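PDB 6ZD1: telomerase reverse transcriptase from Candida tropicalis MYA-3404, which probably elongates telomeres by reverse transcription, adding simple sequence repeats to chromosome ends by copying a template within the telomerase RNA. Local coordinates for residues L352-I356 with C435-E440; T492-L496 with I507-T513; F572-T576 with N588-F592. The contacts are given in a common frame with arbitrary orientation. Numbering follows the deposited sequence.

Overall arrangement
Telomerase reverse transcriptase illustrates how one chain uses different kinds of contact in different regions. The three follow one another along the sequence, each closing before the next opens. Contact 1 pairs helices 349-359 and 428-440, and contact 2 joins the base of hairpin 495-500/503-508; both belong to the reverse transcriptase region, their centres about 35 Å apart. Strand 334-339 lies beside strand 503-508 and precedes helix 349-359, while helix 469-484, which packs on contact 1, precedes the hairpin. Contact 3, in the helical C-terminal part, lies about 43 and 42 Å (centre to centre) from contacts 1 and 2. No two touch, and contact 3 joins a loop to a single helix, 582-596.

Contact 1. Residues L352-I356 with C435-E440; sequences LKESI and CHSQIE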
loop_
_atom_site.group_PDB
_atom_site.type_symbol
_atom_site.label_atom_id
_atom_site.label_comp_id
_atom_site.label_asym_id
_atom_site.label_seq_id
_atom_site.Cartn_x
_atom_site.Cartn_y
_atom_site.Cartn_z
ATOM N N LEU A 352 23.474 -10.403 -5.977
ATOM C CA LEU A 352 22.133 -10.949 -5.790
ATOM C C LEU A 352 22.001 -12.310 -6.457
ATOM O O LEU A 352 21.438 -13.244 -5.873
ATOM C CB LEU A 352 21.086 -9.981 -6.342
ATOM C CG LEU A 352 19.636 -10.474 -6.424
ATOM C CD1 LEU A 352 19.098 -10.868 -5.051
ATOM C CD2 LEU A 352 18.752 -9.410 -7.057
ATOM N N LYS A 353 22.550 -12.456 -7.666
ATOM C CA LYS A 353 22.443 -13.728 -8.373
ATOM C C LYS A 353 23.215 -14.824 -7.650
ATOM O O LYS A 353 22.780 -15.982 -7.622
ATOM C CB LYS A 353 22.922 -13.571 -9.819
ATOM C CG LYS A 353 21.818 -13.102 -10.764
ATOM C CD LYS A 353 22.335 -12.767 -12.158
ATOM C CE LYS A 353 23.062 -11.430 -12.174
ATOM N NZ LYS A 353 23.425 -11.004 -13.558
ATOM N N GLU A 354 24.361 -14.480 -7.056
ATOM C CA GLU A 354 25.091 -15.455 -6.250
ATOM C C GLU A 354 24.306 -15.841 -4.997
ATOM O O GLU A 354 24.266 -17.019 -4.623
ATOM C CB GLU A 354 26.464 -14.893 -5.869
ATOM C CG GLU A 354 27.328 -14.492 -7.066
ATOM C CD GLU A 354 28.571 -13.704 -6.669
ATOM O OE1 GLU A 354 28.833 -13.558 -5.454
ATOM O OE2 GLU A 354 29.286 -13.228 -7.580
ATOM N N SER A 355 23.655 -14.869 -4.350
ATOM C CA SER A 355 22.853 -15.175 -3.168
ATOM C C SER A 355 21.726 -16.138 -3.503
ATOM O O SER A 355 21.447 -17.073 -2.740
ATOM C CB SER A 355 22.277 -13.894 -2.567
ATOM O OG SER A 355 23.297 -13.069 -2.038
ATOM N N ILE A 356 21.057 -15.917 -4.638
ATOM C CA ILE A 356 19.966 -16.797 -5.045
ATOM C C ILE A 356 20.481 -18.209 -5.290
ATOM O O ILE A 356 19.877 -19.192 -4.842
ATOM C CB ILE A 356 19.259 -16.220 -6.284
ATOM C CG1 ILE A 356 18.561 -14.906 -5.921
ATOM C CG2 ILE A 356 18.283 -17.228 -6.859
ATOM C CD1 ILE A 356 17.823 -14.267 -7.078
ATOM N N CYS A 435 14.230 -15.574 -12.212
ATOM C CA CYS A 435 14.930 -14.600 -11.379
ATOM C C CYS A 435 15.940 -13.811 -12.203
ATOM O O CYS A 435 15.968 -12.575 -12.154
ATOM C CB CYS A 435 15.617 -15.302 -10.206
ATOM S SG CYS A 435 14.484 -15.951 -8.943
ATOM N N HIS A 436 16.764 -14.511 -12.988
ATOM C CA HIS A 436 17.730 -13.830 -13.846
ATOM C C HIS A 436 17.032 -12.935 -14.858
ATOM O O HIS A 436 17.487 -11.817 -15.123
ATOM C CB HIS A 436 18.619 -14.846 -14.560
ATOM C CG HIS A 436 19.632 -15.489 -13.668
ATOM N ND1 HIS A 436 20.761 -16.112 -14.152
ATOM C CD2 HIS A 436 19.686 -15.606 -12.320
ATOM C CE1 HIS A 436 21.467 -16.587 -13.141
ATOM N NE2 HIS A 436 20.836 -16.295 -12.018
ATOM N N SER A 437 15.925 -13.409 -15.436
ATOM C CA SER A 437 15.199 -12.597 -16.406
ATOM C C SER A 437 14.665 -11.318 -15.768
ATOM O O SER A 437 14.736 -10.241 -16.371
ATOM C CB SER A 437 14.059 -13.407 -17.019
ATOM O OG SER A 437 13.278 -12.603 -17.886
ATOM N N GLN A 438 14.139 -11.413 -14.544
ATOM C CA GLN A 438 13.643 -10.220 -13.863
ATOM C C GLN A 438 14.780 -9.264 -13.522
ATOM O O GLN A 438 14.614 -8.041 -13.598
ATOM C CB GLN A 438 12.882 -10.614 -12.597
ATOM C CG GLN A 438 11.583 -11.366 -12.847
ATOM C CD GLN A 438 10.419 -10.448 -13.166
ATOM O OE1 GLN A 438 10.123 -9.519 -12.414
ATOM N NE2 GLN A 438 9.749 -10.706 -14.286
ATOM N N ILE A 439 15.940 -9.798 -13.140
ATOM C CA ILE A 439 17.066 -8.942 -12.784
ATOM C C ILE A 439 17.665 -8.299 -14.029
ATOM O O ILE A 439 17.873 -7.082 -14.081
ATOM C CB ILE A 439 18.132 -9.745 -12.019
ATOM C CG1 ILE A 439 17.581 -10.268 -10.694
ATOM C CG2 ILE A 439 19.372 -8.895 -11.788
ATOM C CD1 ILE A 439 18.383 -11.425 -10.135
ATOM N N GLU A 440 17.938 -9.105 -15.053
ATOM C CA GLU A 440 18.757 -8.652 -16.169
ATOM C C GLU A 440 17.957 -8.035 -17.308
ATOM O O GLU A 440 18.520 -7.253 -18.082
ATOM C CB GLU A 440 19.592 -9.819 -16.708
ATOM C CG GLU A 440 20.416 -10.520 -15.635
ATOM C CD GLU A 440 21.134 -11.759 -16.144
ATOM O OE1 GLU A 440 22.208 -12.087 -15.588
ATOM O OE2 GLU A 440 20.627 -12.402 -17.091
#
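Two nearly antiparallel helices meet side by side in the reverse transcriptase region: 352-356 from helix 349-359 and 435-440 at the end of helix 428-440. The 167° between their directions and the 11.1 Å between their axes describe a wide pairing, in which side chains rather than backbones do the bridging; the nearest CA atoms, those of K353 and H436, are 7.2 Å apart. I439 is central to the apolar layer, its CD1 lying 3.7 Å from L352 CD2 and 4.2 Å from I356 CD1. I356 CD1 also reaches C435 CB at 4.0 Å. Further out, the aliphatic part of K353 crosses the imidazole of H436 in a CH-pi contact, CD standing 3.9 Å from the ring centroid almost along the normal, and its ammonium continues to E440, where NZ donates to OE1 at 2.6 Å in a salt bridge. Helix 469-484 covers the apolar side through F472, which touches both L352 and I439, while C435 leans on V284 and L288 of helix 263-298. Both helices lie between strand 334-339 and helix 469-484, where telomerases carry their insertion in the fingers domain, and probably belong to it. The chemistry is graded: an apolar inner layer fills the space between the helices, and at the more exposed margin one lysine uses both its methylenes and its charge.

Contact 2. Residues T492-L496 with I507-T513; sequences TEDNL and ITSNKDT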
loop_
_atom_site.group_PDB
_atom_site.type_symbol
_atom_site.label_atom_id
_atom_site.label_comp_id
_atom_site.label_asym_id
_atom_site.label_seq_id
_atom_site.Cartn_x
_atom_site.Cartn_y
_atom_site.Cartn_z
ATOM N N THR A 492 25.587 -14.669 21.690
ATOM C CA THR A 492 24.291 -13.994 21.616
ATOM C C THR A 492 23.831 -13.462 22.969
ATOM O O THR A 492 23.000 -12.547 23.017
ATOM C CB THR A 492 23.237 -14.955 21.053
ATOM O OG1 THR A 492 23.763 -15.613 19.894
ATOM C CG2 THR A 492 21.960 -14.211 20.666
ATOM N N GLU A 493 24.360 -14.004 24.066
ATOM C CA GLU A 493 23.989 -13.558 25.401
ATOM C C GLU A 493 24.370 -12.108 25.676
ATOM O O GLU A 493 23.873 -11.532 26.649
ATOM C CB GLU A 493 24.642 -14.462 26.447
ATOM C CG GLU A 493 24.253 -15.925 26.340
ATOM C CD GLU A 493 24.912 -16.772 27.408
ATOM O OE1 GLU A 493 25.882 -16.291 28.032
ATOM O OE2 GLU A 493 24.458 -17.915 27.625
ATOM N N ASP A 494 25.232 -11.506 24.853
ATOM C CA ASP A 494 25.791 -10.192 25.136
ATOM C C ASP A 494 25.524 -9.145 24.064
ATOM O O ASP A 494 25.735 -7.958 24.333
ATOM C CB ASP A 494 27.312 -10.292 25.344
ATOM C CG ASP A 494 27.679 -10.776 26.735
ATOM O OD1 ASP A 494 27.682 -9.952 27.674
ATOM O OD2 ASP A 494 27.948 -11.987 26.892
ATOM N N ASN A 495 25.091 -9.536 22.868
ATOM C CA ASN A 495 24.868 -8.574 21.799
ATOM C C ASN A 495 23.742 -9.058 20.897
ATOM O O ASN A 495 23.474 -10.259 20.800
ATOM C CB ASN A 495 26.144 -8.330 20.990
ATOM C CG ASN A 495 26.932 -9.593 20.758
ATOM O OD1 ASN A 495 27.932 -9.843 21.427
ATOM N ND2 ASN A 495 26.481 -10.404 19.810
ATOM N N LEU A 496 23.082 -8.102 20.245
ATOM C CA LEU A 496 21.898 -8.368 19.441
ATOM C C LEU A 496 21.904 -7.481 18.205
ATOM O O LEU A 496 22.009 -6.258 18.321
ATOM C CB LEU A 496 20.624 -8.121 20.253
ATOM C CG LEU A 496 19.326 -8.084 19.449
ATOM C CD1 LEU A 496 18.980 -9.478 18.958
ATOM C CD2 LEU A 496 18.188 -7.490 20.270
ATOM N N ILE A 507 22.559 -3.722 19.553
ATOM C CA ILE A 507 22.632 -3.434 20.979
ATOM C C ILE A 507 23.600 -4.424 21.605
ATOM O O ILE A 507 23.547 -5.622 21.310
ATOM C CB ILE A 507 21.249 -3.521 21.646
ATOM C CG1 ILE A 507 20.249 -2.624 20.911
ATOM C CG2 ILE A 507 21.336 -3.122 23.112
ATOM C CD1 ILE A 507 18.825 -2.781 21.391
ATOM N N THR A 508 24.493 -3.921 22.451
ATOM C CA THR A 508 25.509 -4.767 23.052
ATOM C C THR A 508 25.908 -4.198 24.405
ATOM O O THR A 508 25.790 -2.995 24.652
ATOM C CB THR A 508 26.733 -4.887 22.136
ATOM O OG1 THR A 508 27.700 -5.767 22.725
ATOM C CG2 THR A 508 27.361 -3.518 21.912
ATOM N N SER A 509 26.360 -5.088 25.288
ATOM C CA SER A 509 27.045 -4.692 26.510
ATOM C C SER A 509 28.554 -4.672 26.339
ATOM O O SER A 509 29.253 -4.076 27.165
ATOM C CB SER A 509 26.675 -5.628 27.664
ATOM O OG SER A 509 27.124 -6.948 27.409
ATOM N N ASN A 510 29.065 -5.327 25.299
ATOM C CA ASN A 510 30.497 -5.408 25.036
ATOM C C ASN A 510 30.907 -4.216 24.177
ATOM O O ASN A 510 30.615 -4.174 22.977
ATOM C CB ASN A 510 30.837 -6.728 24.347
ATOM C CG ASN A 510 32.313 -7.058 24.412
ATOM O OD1 ASN A 510 33.159 -6.169 24.499
ATOM N ND2 ASN A 510 32.630 -8.347 24.370
ATOM N N LYS A 511 31.583 -3.244 24.795
ATOM C CA LYS A 511 32.040 -2.068 24.066
ATOM C C LYS A 511 33.080 -2.413 23.008
ATOM O O LYS A 511 33.301 -1.614 22.091
ATOM C CB LYS A 511 32.611 -1.040 25.050
ATOM C CG LYS A 511 32.566 0.400 24.561
ATOM C CD LYS A 511 33.116 1.362 25.609
ATOM C CE LYS A 511 32.838 2.812 25.229
ATOM N NZ LYS A 511 33.317 3.141 23.855
ATOM N N ASP A 512 33.703 -3.592 23.101
ATOM C CA ASP A 512 34.695 -4.010 22.115
ATOM C C ASP A 512 34.022 -4.510 20.843
ATOM O O ASP A 512 34.391 -4.104 19.735
ATOM C CB ASP A 512 35.603 -5.095 22.698
ATOM C CG ASP A 512 36.338 -4.638 23.947
ATOM O OD1 ASP A 512 36.761 -3.464 24.003
ATOM O OD2 ASP A 512 36.493 -5.459 24.876
ATOM N N THR A 513 33.031 -5.394 20.987
ATOM C CA THR A 513 32.255 -5.823 19.831
ATOM C C THR A 513 31.458 -4.674 19.230
ATOM O O THR A 513 31.056 -4.753 18.064
ATOM C CB THR A 513 31.314 -6.971 20.213
ATOM O OG1 THR A 513 30.289 -6.485 21.088
ATOM C CG2 THR A 513 32.084 -8.084 20.921
#
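Backbone hydrogen bonds set the register of this antiparallel pair. L496 N donates to I507 O at 2.7 Å and I507 N to L496 O at 2.9 Å, making L496 and I507 a hydrogen-bonded pair; one step on, N495 and T508 form a non-hydrogen-bonded pair with CA atoms only 4.1 Å apart. The ladder ends where S509 N donates to D494 O at 3.1 Å. The second strand then turns away: T508 OG1 accepts from N510 N at 2.9 Å, an ST turn, and N510 N-caps helix 511-520 by accepting D512 N at its OD1, 3.0 Å away. L496 and I507 occupy one face of the sheet, where both pack on F319 of helix 309-326; N495 and T508 share the other. T508 also pairs through its backbone with Y334 of strand 334-339. This is the open end of a palm-domain beta hairpin, the element whose turn carries paired aspartates in reverse transcriptases.

Contact 3. Residues F572-T576 with N588-F592; sequences FSRPT and NLKQF
A loop can be seated on a helix largely through a proline, as here. F572 is extended (phi/psi -109/114); its CB lies 4.3 Å from CZ of F592, although its ring leads off elsewhere. S573 (-90/-172) continues the extended run, bringing its O to 3.2 Å from F592 CE1. R574 (-43/124) directs its CA-CB bond away from the helix, with chi1 to chi3 all t. At P575 (-75/-1) the chain bends, and here the CA-CA approach to F592 is closest, 6.4 Å. The F592 ring, with chi1 t (169°) and chi2 83°, presents its face to the proline: P575 CB sits 4.2 Å from the ring centroid, 2° off the normal, a proline-aromatic CH-pi contact. P575 CG is 4.1 Å from F592 CZ, and P575 CB 3.8 Å from L589 CD2. T576 adopts a left-handed conformation (57/64), and its OG1, with chi1 p, donates to P575 O at 2.6 Å; the side chain of N588, chi1 t, lies beside both residues. The helix is regular, F592 N donating to N588 O at 2.9 Å. F572 packs on I619 and L622 of helix 609-637, while L589 touches A626 and I627 of that helix and F648 of helix 642-664.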
loop_
_atom_site.group_PDB
_atom_site.type_symbol
_atom_site.label_atom_id
_atom_site.label_comp_id
_atom_site.label_asym_id
_atom_site.label_seq_id
_atom_site.Cartn_x
_atom_site.Cartn_y
_atom_site.Cartn_z
ATOM N N PHE A 572 -0.599 7.533 12.198
ATOM C CA PHE A 572 -2.053 7.587 12.102
ATOM C C PHE A 572 -2.563 8.272 13.364
ATOM O O PHE A 572 -2.436 7.727 14.465
ATOM C CB PHE A 572 -2.647 6.189 11.951
ATOM C CG PHE A 572 -1.769 5.239 11.192
ATOM C CD1 PHE A 572 -1.568 5.399 9.830
ATOM C CD2 PHE A 572 -1.150 4.182 11.841
ATOM C CE1 PHE A 572 -0.759 4.525 9.127
ATOM C CE2 PHE A 572 -0.342 3.304 11.144
ATOM C CZ PHE A 572 -0.146 3.476 9.784
ATOM N N SER A 573 -3.141 9.459 13.208
ATOM C CA SER A 573 -3.435 10.297 14.359
ATOM C C SER A 573 -4.836 10.002 14.897
ATOM O O SER A 573 -5.506 9.055 14.476
ATOM C CB SER A 573 -3.273 11.770 13.991
ATOM O OG SER A 573 -3.433 12.594 15.135
ATOM N N ARG A 574 -5.283 10.835 15.845
ATOM C CA ARG A 574 -6.526 10.732 16.603
ATOM C C ARG A 574 -7.712 10.353 15.721
ATOM O O ARG A 574 -7.988 11.025 14.719
ATOM C CB ARG A 574 -6.802 12.055 17.329
ATOM C CG ARG A 574 -8.152 12.142 18.031
ATOM C CD ARG A 574 -8.310 13.484 18.743
ATOM N NE ARG A 574 -9.688 13.744 19.158
ATOM C CZ ARG A 574 -10.074 14.818 19.845
ATOM N NH1 ARG A 574 -9.187 15.737 20.204
ATOM N NH2 ARG A 574 -11.349 14.972 20.177
ATOM N N PRO A 575 -8.418 9.263 16.045
ATOM C CA PRO A 575 -9.618 8.897 15.276
ATOM C C PRO A 575 -10.842 9.763 15.564
ATOM O O PRO A 575 -11.885 9.536 14.940
ATOM C CB PRO A 575 -9.866 7.437 15.692
ATOM C CG PRO A 575 -8.573 6.973 16.308
ATOM C CD PRO A 575 -7.995 8.186 16.954
ATOM N N THR A 576 -10.753 10.736 16.479
ATOM C CA THR A 576 -11.789 11.760 16.692
ATOM C C THR A 576 -13.153 11.143 17.023
ATOM O O THR A 576 -14.127 11.275 16.277
ATOM C CB THR A 576 -11.891 12.706 15.487
ATOM O OG1 THR A 576 -12.393 11.998 14.347
ATOM C CG2 THR A 576 -10.528 13.299 15.157
ATOM N N ASN A 588 -17.628 7.844 10.600
ATOM C CA ASN A 588 -16.377 8.569 10.776
ATOM C C ASN A 588 -15.192 7.611 10.845
ATOM O O ASN A 588 -14.151 7.858 10.221
ATOM C CB ASN A 588 -16.458 9.432 12.033
ATOM C CG ASN A 588 -15.198 10.220 12.282
ATOM O OD1 ASN A 588 -14.281 9.747 12.952
ATOM N ND2 ASN A 588 -15.143 11.433 11.746
ATOM N N LEU A 589 -15.336 6.501 11.580
ATOM C CA LEU A 589 -14.241 5.541 11.685
ATOM C C LEU A 589 -14.023 4.790 10.378
ATOM O O LEU A 589 -12.910 4.322 10.112
ATOM C CB LEU A 589 -14.500 4.557 12.825
ATOM C CG LEU A 589 -14.419 5.104 14.251
ATOM C CD1 LEU A 589 -14.703 4.004 15.254
ATOM C CD2 LEU A 589 -13.063 5.743 14.524
ATOM N N LYS A 590 -15.055 4.668 9.544
ATOM C CA LYS A 590 -14.836 4.097 8.222
ATOM C C LYS A 590 -14.028 5.056 7.360
ATOM O O LYS A 590 -13.136 4.630 6.616
ATOM C CB LYS A 590 -16.175 3.756 7.564
ATOM C CG LYS A 590 -16.091 2.687 6.482
ATOM C CD LYS A 590 -15.641 3.283 5.175
ATOM C CE LYS A 590 -15.259 2.235 4.161
ATOM N NZ LYS A 590 -14.729 2.927 2.931
ATOM N N GLN A 591 -14.304 6.359 7.473
ATOM C CA GLN A 591 -13.465 7.355 6.815
ATOM C C GLN A 591 -12.031 7.290 7.324
ATOM O O GLN A 591 -11.084 7.302 6.529
ATOM C CB GLN A 591 -14.039 8.752 7.034
ATOM C CG GLN A 591 -15.202 9.062 6.135
ATOM C CD GLN A 591 -14.837 8.901 4.676
ATOM O OE1 GLN A 591 -13.978 9.618 4.155
ATOM N NE2 GLN A 591 -15.470 7.941 4.010
ATOM N N PHE A 592 -11.853 7.194 8.645
ATOM C CA PHE A 592 -10.509 7.138 9.212
ATOM C C PHE A 592 -9.750 5.916 8.714
ATOM O O PHE A 592 -8.564 6.008 8.371
ATOM C CB PHE A 592 -10.586 7.136 10.739
ATOM C CG PHE A 592 -9.277 6.826 11.414
ATOM C CD1 PHE A 592 -8.336 7.822 11.618
ATOM C CD2 PHE A 592 -8.992 5.542 11.853
ATOM C CE1 PHE A 592 -7.131 7.543 12.239
ATOM C CE2 PHE A 592 -7.787 5.257 12.472
ATOM C CZ PHE A 592 -6.856 6.259 12.667
#